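Local structure of glucose-6-phosphate isomerase (Thermus thermophilus, 1ZZG) at the interface of chains A and B. The protein probably catalyses the reversible isomerisation of glucose 6-phosphate to fructose 6-phosphate, a step shared by glycolysis and gluconeogenesis. Numbering follows the deposited sequence. Chains: chain A/B, glucose-6-phosphate isomerase.

The four contacts are separate patches of one two-fold symmetric interface, so each recurs with the chains exchanged. Contacts 1 and 4 are neighbours, the centres of their C-alpha atoms about 13 Å apart, and they share A:Leu133 on helix 130-147. Contact 3, about 42 Å from contact 1 between centres, uses the same two helices, 130-147 and 339-356, with the chains swapped; Leu339 serves in both, so the twin of contact 3 adjoins contact 1. Contact 2 is a separate point of attachment, its centre about 43 Å from that of contact 1, 34 Å from contact 3 and 53 Å from contact 4.

Contact 1: the interface of chains A and B. Residues chain A 101, 130-131, 133-134, 413; chain B 322, 334, 339, 342, 346.
B:Leu342 pushes its forked tip between three side chains of chain A. Its CD2 methyl lies 3.6 Å from CB of A:Ala134 and also touches CG1 of A:Val101 at 3.7 Å, the valine coming in at about a right angle. CD1, the other branch, turns to CD1 of A:Leu413, 4.0 Å away. That same A:Leu413 methyl also meets CD2 of B:Leu334 at 3.8 Å, so it bridges two leucines of the partner. The second branch of B:Leu334 reaches the other way, its CD1 3.9 Å from CB of A:Leu133. CD1 of B:Ile322 closes on A:Ala134 CB at 3.8 Å.

At one side of this apolar patch two acids meet: OE2 of A:Glu131 is 2.7 Å from OE1 of B:Glu346, with the carboxylate planes 67° apart. The pair is doubtful as an attraction; it would be tolerable only if one acid carried a proton, which the structure does not show.

Further back, the torsions set these groups in place. B:Leu342 holds CG anti to its backbone N (chi1 172°), which sends the fork toward A:Ala134 and A:Val101, while A:Glu131, in the first turn of helix 130-147, bends at chi2 (93°) to present its carboxylate to B:Glu346. The patch packs this helix and helix 403-414 of one subunit against helix 339-356 of the other, as befits the dimer usual in the family.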
loop_
_atom_site.group_PDB
_atom_site.type_symbol
_atom_site.label_atom_id
_atom_site.label_comp_id
_atom_site.label_asym_id
_atom_site.label_seq_id
_atom_site.Cartn_x
_atom_site.Cartn_y
_atom_site.Cartn_z
ATOM N N VAL A 101 14.947 -6.166 -3.582
ATOM C CA VAL A 101 16.303 -6.310 -4.092
ATOM C C VAL A 101 16.541 -5.546 -5.396
ATOM O O VAL A 101 17.458 -5.870 -6.146
ATOM C CB VAL A 101 16.657 -7.801 -4.299
ATOM C CG1 VAL A 101 16.740 -8.506 -2.946
ATOM C CG2 VAL A 101 15.602 -8.469 -5.164
ATOM N N ALA A 130 16.559 -15.299 1.271
ATOM C CA ALA A 130 17.345 -14.826 0.132
ATOM C C ALA A 130 17.513 -13.312 0.001
ATOM O O ALA A 130 18.637 -12.808 -0.049
ATOM C CB ALA A 130 16.765 -15.399 -1.163
ATOM N N GLU A 131 16.401 -12.589 -0.052
ATOM C CA GLU A 131 16.441 -11.135 -0.211
ATOM C C GLU A 131 17.275 -10.424 0.846
ATOM O O GLU A 131 18.014 -9.482 0.544
ATOM C CB GLU A 131 15.011 -10.559 -0.215
ATOM C CG GLU A 131 14.145 -11.069 -1.361
ATOM C CD GLU A 131 13.318 -12.284 -0.984
ATOM O OE1 GLU A 131 13.763 -13.079 -0.127
ATOM O OE2 GLU A 131 12.222 -12.449 -1.560
ATOM N N LEU A 133 19.726 -11.808 2.757
ATOM C CA LEU A 133 21.137 -12.169 2.681
ATOM C C LEU A 133 21.801 -11.337 1.588
ATOM O O LEU A 133 22.932 -10.883 1.744
ATOM C CB LEU A 133 21.300 -13.660 2.374
ATOM C CG LEU A 133 20.938 -14.634 3.499
ATOM C CD1 LEU A 133 21.133 -16.061 3.009
ATOM C CD2 LEU A 133 21.799 -14.364 4.727
ATOM N N ALA A 134 21.084 -11.126 0.491
ATOM C CA ALA A 134 21.607 -10.339 -0.620
ATOM C C ALA A 134 21.805 -8.887 -0.190
ATOM O O ALA A 134 22.855 -8.284 -0.444
ATOM C CB ALA A 134 20.651 -10.413 -1.799
ATOM N N LEU A 413 18.789 -18.838 -10.736
ATOM C CA LEU A 413 20.095 -18.243 -10.469
ATOM C C LEU A 413 21.258 -19.170 -10.822
ATOM O O LEU A 413 22.284 -18.717 -11.322
ATOM C CB LEU A 413 20.219 -17.849 -8.990
ATOM C CG LEU A 413 19.555 -16.579 -8.457
ATOM C CD1 LEU A 413 19.805 -16.488 -6.960
ATOM C CD2 LEU A 413 20.121 -15.353 -9.160
ATOM N N ILE B 322 26.242 -8.713 -6.138
ATOM C CA ILE B 322 26.185 -9.180 -4.757
ATOM C C ILE B 322 27.598 -9.646 -4.408
ATOM O O ILE B 322 28.070 -10.644 -4.942
ATOM C CB ILE B 322 25.208 -10.368 -4.608
ATOM C CG1 ILE B 322 23.796 -9.945 -5.020
ATOM C CG2 ILE B 322 25.220 -10.872 -3.167
ATOM C CD1 ILE B 322 22.764 -11.056 -4.936
ATOM N N LEU B 334 24.623 -16.774 -3.873
ATOM C CA LEU B 334 24.249 -15.427 -4.296
ATOM C C LEU B 334 25.455 -14.619 -4.756
ATOM O O LEU B 334 25.318 -13.711 -5.574
ATOM C CB LEU B 334 23.556 -14.676 -3.150
ATOM C CG LEU B 334 22.182 -15.175 -2.694
ATOM C CD1 LEU B 334 21.779 -14.463 -1.416
ATOM C CD2 LEU B 334 21.152 -14.937 -3.790
ATOM N N LEU B 339 21.786 -8.021 -8.047
ATOM C CA LEU B 339 20.496 -7.811 -7.418
ATOM C C LEU B 339 19.373 -7.923 -8.434
ATOM O O LEU B 339 18.352 -8.544 -8.157
ATOM C CB LEU B 339 20.447 -6.441 -6.740
ATOM C CG LEU B 339 21.359 -6.266 -5.525
ATOM C CD1 LEU B 339 21.192 -4.861 -4.964
ATOM C CD2 LEU B 339 21.022 -7.319 -4.469
ATOM N N LEU B 342 18.646 -11.429 -9.220
ATOM C CA LEU B 342 17.855 -12.066 -8.170
ATOM C C LEU B 342 16.403 -11.630 -8.320
ATOM O O LEU B 342 15.489 -12.444 -8.218
ATOM C CB LEU B 342 18.391 -11.658 -6.791
ATOM C CG LEU B 342 17.585 -12.070 -5.554
ATOM C CD1 LEU B 342 17.460 -13.585 -5.501
ATOM C CD2 LEU B 342 18.269 -11.550 -4.295
ATOM N N GLU B 346 13.290 -14.289 -9.095
ATOM C CA GLU B 346 12.142 -14.402 -8.207
ATOM C C GLU B 346 10.835 -14.118 -8.931
ATOM O O GLU B 346 9.826 -14.789 -8.686
ATOM C CB GLU B 346 12.283 -13.458 -7.015
ATOM C CG GLU B 346 13.480 -13.759 -6.137
ATOM C CD GLU B 346 13.347 -13.140 -4.767
ATOM O OE1 GLU B 346 12.503 -13.629 -3.989
ATOM O OE2 GLU B 346 14.070 -12.161 -4.472
#

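Contact 2: the interface of chains A and B. Residues chain A 300-302, 304, 357; chain B 278.
In this guanidinium-to-backbone interface, B:Arg278 joins strand 278-279 of one subunit to the end of helix 296-301 of the other. NH1 of B:Arg278 is shared by two oxygens: it donates to O of A:Gly302 at 2.7 Å, close to the guanidinium plane, and to O of A:Arg300 at 3.2 Å. The second bond is less well directed, since NH1 stands above the carbonyl plane of A:Arg300, 49° out of it. NH2 is near the carbonyl of A:Ala357, but its N-H is not aimed there, so the pair is a close contact and not a hydrogen bond.

CD2 of A:Leu304 sits over the centre of one guanidinium face of B:Arg278, 3.9 Å above the plane, so the flat group is covered by a methyl as well as held at its edge. The arm runs extended from CG to NE and turns at its last torsion (-76°), which presents NH1 to the carbonyls. Carbonyls at a helix C-terminus would be expected to favour the positive charge. An alanine here would probably leave the carbonyls of A:Arg300 and A:Gly302 without their donor and open a gap beside A:Leu304. By tying down the end of this helix, the site may steady the region of A:His293, a predicted active-site residue about 15 Å from its centre.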
loop_
_atom_site.group_PDB
_atom_site.type_symbol
_atom_site.label_atom_id
_atom_site.label_comp_id
_atom_site.label_asym_id
_atom_site.label_seq_id
_atom_site.Cartn_x
_atom_site.Cartn_y
_atom_site.Cartn_z
ATOM N N ARG A 300 -19.508 0.554 -2.953
ATOM C CA ARG A 300 -20.839 1.142 -3.018
ATOM C C ARG A 300 -21.760 0.598 -4.113
ATOM O O ARG A 300 -22.935 0.333 -3.858
ATOM C CB ARG A 300 -20.720 2.665 -3.177
ATOM C CG ARG A 300 -20.215 3.410 -1.946
ATOM C CD ARG A 300 -21.360 3.717 -0.990
ATOM N NE ARG A 300 -22.329 4.633 -1.591
ATOM C CZ ARG A 300 -23.591 4.757 -1.191
ATOM N NH1 ARG A 300 -24.044 4.023 -0.181
ATOM N NH2 ARG A 300 -24.408 5.607 -1.810
ATOM N N GLU A 301 -21.242 0.420 -5.323
ATOM C CA GLU A 301 -22.088 -0.045 -6.416
ATOM C C GLU A 301 -21.649 -1.348 -7.060
ATOM O O GLU A 301 -22.297 -1.840 -7.983
ATOM C CB GLU A 301 -22.196 1.052 -7.478
ATOM C CG GLU A 301 -22.520 2.412 -6.888
ATOM C CD GLU A 301 -22.958 3.426 -7.930
ATOM O OE1 GLU A 301 -22.243 3.609 -8.944
ATOM O OE2 GLU A 301 -24.022 4.044 -7.721
ATOM N N GLY A 302 -20.543 -1.903 -6.575
ATOM C CA GLY A 302 -20.059 -3.158 -7.112
ATOM C C GLY A 302 -20.727 -4.320 -6.397
ATOM O O GLY A 302 -21.597 -4.104 -5.557
ATOM N N LEU A 304 -21.878 -7.373 -3.929
ATOM C CA LEU A 304 -21.944 -7.459 -2.473
ATOM C C LEU A 304 -21.233 -8.748 -2.078
ATOM O O LEU A 304 -21.855 -9.695 -1.598
ATOM C CB LEU A 304 -23.399 -7.503 -2.008
ATOM C CG LEU A 304 -24.200 -6.223 -2.268
ATOM C CD1 LEU A 304 -25.672 -6.452 -1.922
ATOM C CD2 LEU A 304 -23.619 -5.085 -1.444
ATOM N N ALA A 357 -25.313 0.881 1.255
ATOM C CA ALA A 357 -25.147 0.209 -0.028
ATOM C C ALA A 357 -25.401 -1.295 0.083
ATOM O O ALA A 357 -25.352 -2.018 -0.916
ATOM C CB ALA A 357 -23.744 0.469 -0.578
ATOM N N ARG B 278 -25.101 -5.145 -10.339
ATOM C CA ARG B 278 -23.873 -4.684 -9.697
ATOM C C ARG B 278 -22.713 -5.474 -10.280
ATOM O O ARG B 278 -22.643 -6.692 -10.110
ATOM C CB ARG B 278 -23.930 -4.950 -8.196
ATOM C CG ARG B 278 -24.836 -4.040 -7.398
ATOM C CD ARG B 278 -25.106 -4.682 -6.042
ATOM N NE ARG B 278 -25.682 -3.758 -5.070
ATOM C CZ ARG B 278 -24.992 -2.822 -4.429
ATOM N NH1 ARG B 278 -23.694 -2.680 -4.654
ATOM N NH2 ARG B 278 -25.599 -2.036 -3.553
#

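Contact 3: the interface of chains A and B. Residues chain A 318-320, 339; chain B 103, 106-107, 111, 138.
Helix 103-112 of chain B packs against the loop segment 318-320 of chain A, with A:Glu318 and B:Arg111 meeting tip to tip in an end-on, two-pronged salt bridge. NH1 of B:Arg111 donates to OE1 of A:Glu318 at 2.9 Å, on the syn side of the carboxylate; NH2 donates to OE2, also at 2.9 Å. Both oxygens lie near the guanidinium plane, yet the two flat groups are turned 55° apart, so NH2 comes from above the carboxylate plane. CG of A:Glu318 stands anti to the backbone N (chi1 177°), and the extended chain passes over B:Leu107, whose CD1 is 3.4 Å from A:Glu318 CG. CB of that leucine covers one face of the guanidinium.

A:Val320 and B:Leu107 run antiparallel alongside, CG2 of the valine a tight 3.3 Å from CG of the leucine. B:Pro103 CB lies 3.8 Å from A:Val320 CG2, and B:Val138 CG2, on helix 130-147, 4.0 Å from A:Val320 CG1. A:Asp319 shapes this stretch of loop, its OD1 accepting the backbone N of A:Val320. A:Leu339 CD1 rests 3.8 Å from CD1 of B:Ile106. An alanine at A:Glu318 would probably leave the charge of B:Arg111 without its mate and its guanidinium free to turn. Polar clasp and apolar seam together fix this loop on the partner's helix.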
loop_
_atom_site.group_PDB
_atom_site.type_symbol
_atom_site.label_atom_id
_atom_site.label_comp_id
_atom_site.label_asym_id
_atom_site.label_seq_id
_atom_site.Cartn_x
_atom_site.Cartn_y
_atom_site.Cartn_z
ATOM N N GLU A 318 -3.103 15.378 19.132
ATOM C CA GLU A 318 -2.950 16.823 19.017
ATOM C C GLU A 318 -3.692 17.215 17.747
ATOM O O GLU A 318 -3.312 16.818 16.643
ATOM C CB GLU A 318 -1.475 17.226 18.929
ATOM C CG GLU A 318 -1.285 18.724 18.725
ATOM C CD GLU A 318 0.147 19.188 18.918
ATOM O OE1 GLU A 318 1.084 18.478 18.488
ATOM O OE2 GLU A 318 0.336 20.283 19.488
ATOM N N ASP A 319 -4.761 17.987 17.917
ATOM C CA ASP A 319 -5.607 18.401 16.809
ATOM C C ASP A 319 -5.187 19.711 16.145
ATOM O O ASP A 319 -4.272 20.395 16.599
ATOM C CB ASP A 319 -7.052 18.518 17.300
ATOM C CG ASP A 319 -8.064 18.191 16.223
ATOM O OD1 ASP A 319 -7.693 18.183 15.032
ATOM O OD2 ASP A 319 -9.233 17.946 16.570
ATOM N N VAL A 320 -5.875 20.049 15.060
ATOM C CA VAL A 320 -5.597 21.269 14.313
ATOM C C VAL A 320 -6.891 21.922 13.863
ATOM O O VAL A 320 -7.714 21.294 13.191
ATOM C CB VAL A 320 -4.762 20.983 13.054
ATOM C CG1 VAL A 320 -4.666 22.242 12.199
ATOM C CG2 VAL A 320 -3.390 20.495 13.443
ATOM N N LEU A 339 -9.239 19.300 12.067
ATOM C CA LEU A 339 -8.877 18.270 11.102
ATOM C C LEU A 339 -9.368 16.908 11.580
ATOM O O LEU A 339 -9.907 16.126 10.795
ATOM C CB LEU A 339 -7.356 18.236 10.888
ATOM C CG LEU A 339 -6.778 19.408 10.081
ATOM C CD1 LEU A 339 -5.287 19.210 9.861
ATOM C CD2 LEU A 339 -7.496 19.502 8.746
ATOM N N PRO B 103 -4.520 15.234 11.760
ATOM C CA PRO B 103 -3.722 16.367 12.240
ATOM C C PRO B 103 -2.239 16.206 12.557
ATOM O O PRO B 103 -1.430 17.021 12.111
ATOM C CB PRO B 103 -4.522 16.862 13.445
ATOM C CG PRO B 103 -5.094 15.596 13.998
ATOM C CD PRO B 103 -5.557 14.869 12.747
ATOM N N ILE B 106 0.395 16.292 9.772
ATOM C CA ILE B 106 0.407 17.611 9.163
ATOM C C ILE B 106 1.147 18.612 10.047
ATOM O O ILE B 106 1.923 19.426 9.547
ATOM C CB ILE B 106 -1.024 18.071 8.858
ATOM C CG1 ILE B 106 -1.583 17.219 7.706
ATOM C CG2 ILE B 106 -1.037 19.548 8.497
ATOM C CD1 ILE B 106 -3.065 17.423 7.417
ATOM N N LEU B 107 0.924 18.535 11.359
ATOM C CA LEU B 107 1.600 19.417 12.300
ATOM C C LEU B 107 3.098 19.166 12.242
ATOM O O LEU B 107 3.891 20.084 12.416
ATOM C CB LEU B 107 1.113 19.168 13.723
ATOM C CG LEU B 107 -0.214 19.811 14.102
ATOM C CD1 LEU B 107 -0.645 19.305 15.467
ATOM C CD2 LEU B 107 -0.052 21.327 14.108
ATOM N N ARG B 111 6.017 21.916 11.374
ATOM C CA ARG B 111 7.102 22.131 12.324
ATOM C C ARG B 111 8.483 21.735 11.820
ATOM O O ARG B 111 9.484 22.068 12.450
ATOM C CB ARG B 111 6.804 21.387 13.631
ATOM C CG ARG B 111 5.638 21.968 14.400
ATOM C CD ARG B 111 5.178 21.056 15.527
ATOM N NE ARG B 111 3.975 21.585 16.163
ATOM C CZ ARG B 111 3.182 20.892 16.975
ATOM N NH1 ARG B 111 3.457 19.627 17.261
ATOM N NH2 ARG B 111 2.109 21.467 17.498
ATOM N N VAL B 138 -5.111 25.128 6.079
ATOM C CA VAL B 138 -4.085 25.004 7.102
ATOM C C VAL B 138 -2.735 25.488 6.597
ATOM O O VAL B 138 -2.037 26.232 7.288
ATOM C CB VAL B 138 -3.951 23.538 7.581
ATOM C CG1 VAL B 138 -2.748 23.392 8.499
ATOM C CG2 VAL B 138 -5.218 23.118 8.304
#

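Contact 4: the interface of chains A and B. Residues chain A 133, 165, 169; chain B 325-328, 330.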
loop_
_atom_site.group_PDB
_atom_site.type_symbol
_atom_site.label_atom_id
_atom_site.label_comp_id
_atom_site.label_asym_id
_atom_site.label_seq_id
_atom_site.Cartn_x
_atom_site.Cartn_y
_atom_site.Cartn_z
ATOM N N LEU A 133 19.726 -11.808 2.757
ATOM C CA LEU A 133 21.137 -12.169 2.681
ATOM C C LEU A 133 21.801 -11.337 1.588
ATOM O O LEU A 133 22.932 -10.883 1.744
ATOM C CB LEU A 133 21.300 -13.660 2.374
ATOM C CG LEU A 133 20.938 -14.634 3.499
ATOM C CD1 LEU A 133 21.133 -16.061 3.009
ATOM C CD2 LEU A 133 21.799 -14.364 4.727
ATOM N N PRO A 165 22.111 -19.115 9.504
ATOM C CA PRO A 165 23.386 -18.471 9.180
ATOM C C PRO A 165 23.601 -17.090 9.803
ATOM O O PRO A 165 24.742 -16.704 10.073
ATOM C CB PRO A 165 23.383 -18.449 7.648
ATOM C CG PRO A 165 21.934 -18.433 7.295
ATOM C CD PRO A 165 21.341 -19.403 8.282
ATOM N N PHE A 169 26.759 -16.052 11.979
ATOM C CA PHE A 169 27.530 -14.893 11.531
ATOM C C PHE A 169 27.707 -13.862 12.642
ATOM O O PHE A 169 28.779 -13.273 12.796
ATOM C CB PHE A 169 26.836 -14.224 10.342
ATOM C CG PHE A 169 27.611 -13.074 9.765
ATOM C CD1 PHE A 169 28.825 -13.297 9.118
ATOM C CD2 PHE A 169 27.140 -11.771 9.875
ATOM C CE1 PHE A 169 29.558 -12.235 8.589
ATOM C CE2 PHE A 169 27.865 -10.698 9.350
ATOM C CZ PHE A 169 29.077 -10.935 8.706
ATOM N N VAL B 325 30.727 -12.622 1.127
ATOM C CA VAL B 325 30.839 -12.327 2.539
ATOM C C VAL B 325 31.611 -13.420 3.269
ATOM O O VAL B 325 31.235 -14.586 3.286
ATOM C CB VAL B 325 29.430 -12.210 3.104
ATOM C CG1 VAL B 325 29.494 -11.841 4.581
ATOM C CG2 VAL B 325 28.670 -11.137 2.341
ATOM N N GLU B 326 32.762 -13.023 3.832
ATOM C CA GLU B 326 33.548 -13.972 4.603
ATOM C C GLU B 326 32.823 -14.353 5.896
ATOM O O GLU B 326 32.399 -13.512 6.674
ATOM C CB GLU B 326 34.878 -13.303 4.934
ATOM C CG GLU B 326 35.915 -14.283 5.479
ATOM C CD GLU B 326 36.706 -13.600 6.566
ATOM O OE1 GLU B 326 36.202 -12.642 7.135
ATOM O OE2 GLU B 326 37.831 -14.022 6.826
ATOM N N GLY B 327 32.641 -15.673 6.087
ATOM C CA GLY B 327 31.986 -16.132 7.309
ATOM C C GLY B 327 30.483 -16.352 7.114
ATOM O O GLY B 327 29.751 -16.687 8.034
ATOM N N LEU B 328 30.015 -16.107 5.875
ATOM C CA LEU B 328 28.602 -16.341 5.581
ATOM C C LEU B 328 28.432 -17.217 4.340
ATOM O O LEU B 328 27.861 -16.813 3.336
ATOM C CB LEU B 328 27.926 -14.987 5.356
ATOM C CG LEU B 328 26.397 -15.082 5.307
ATOM C CD1 LEU B 328 25.786 -15.299 6.696
ATOM C CD2 LEU B 328 25.749 -13.809 4.752
ATOM N N ALA B 330 26.612 -19.695 3.768
ATOM C CA ALA B 330 25.254 -20.093 3.436
ATOM C C ALA B 330 24.680 -19.222 2.319
ATOM O O ALA B 330 23.673 -19.570 1.708
ATOM C CB ALA B 330 24.370 -20.012 4.673
#
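A:Phe169 lays its side chain along the loop 325-328 of chain B, at a patch without hydrogen bonds, mostly apolar, of the interface in this member of the GPI (phosphoglucose isomerase) family. At the root, its CB meets CD1 of B:Leu328 at 3.9 Å. CG stands anti to the backbone N (chi1 -176°), which carries the ring away from helix 165-173 and over to the loop. One long side of the ring then follows the partner backbone: CD1 lies 3.7 Å from O of B:Gly327, and the next atom, CE1, is 3.7 Å from O of B:Glu326. The B:Glu326 oxygen lies at the ring edge and in its plane, where the slightly positive aromatic hydrogen would be expected to suit a carbonyl. CE1 also touches CG1 of B:Val325 at 4.0 Å, the valine side chain crossing that of the phenylalanine at about a right angle.

B:Leu328 divides its two methyls between neighbours. CD1, besides facing A:Phe169, turns to A:Pro165, 4.1 Å from the ring carbon CB; CD2 meets CD2 of A:Leu133 at 4.0 Å. A:Pro165, the first residue of helix 165-173, offers the same CB to B:Ala330 of the short 3-10 helix 329-331, whose CB is 3.5 Å away, with the proline CG slightly farther off.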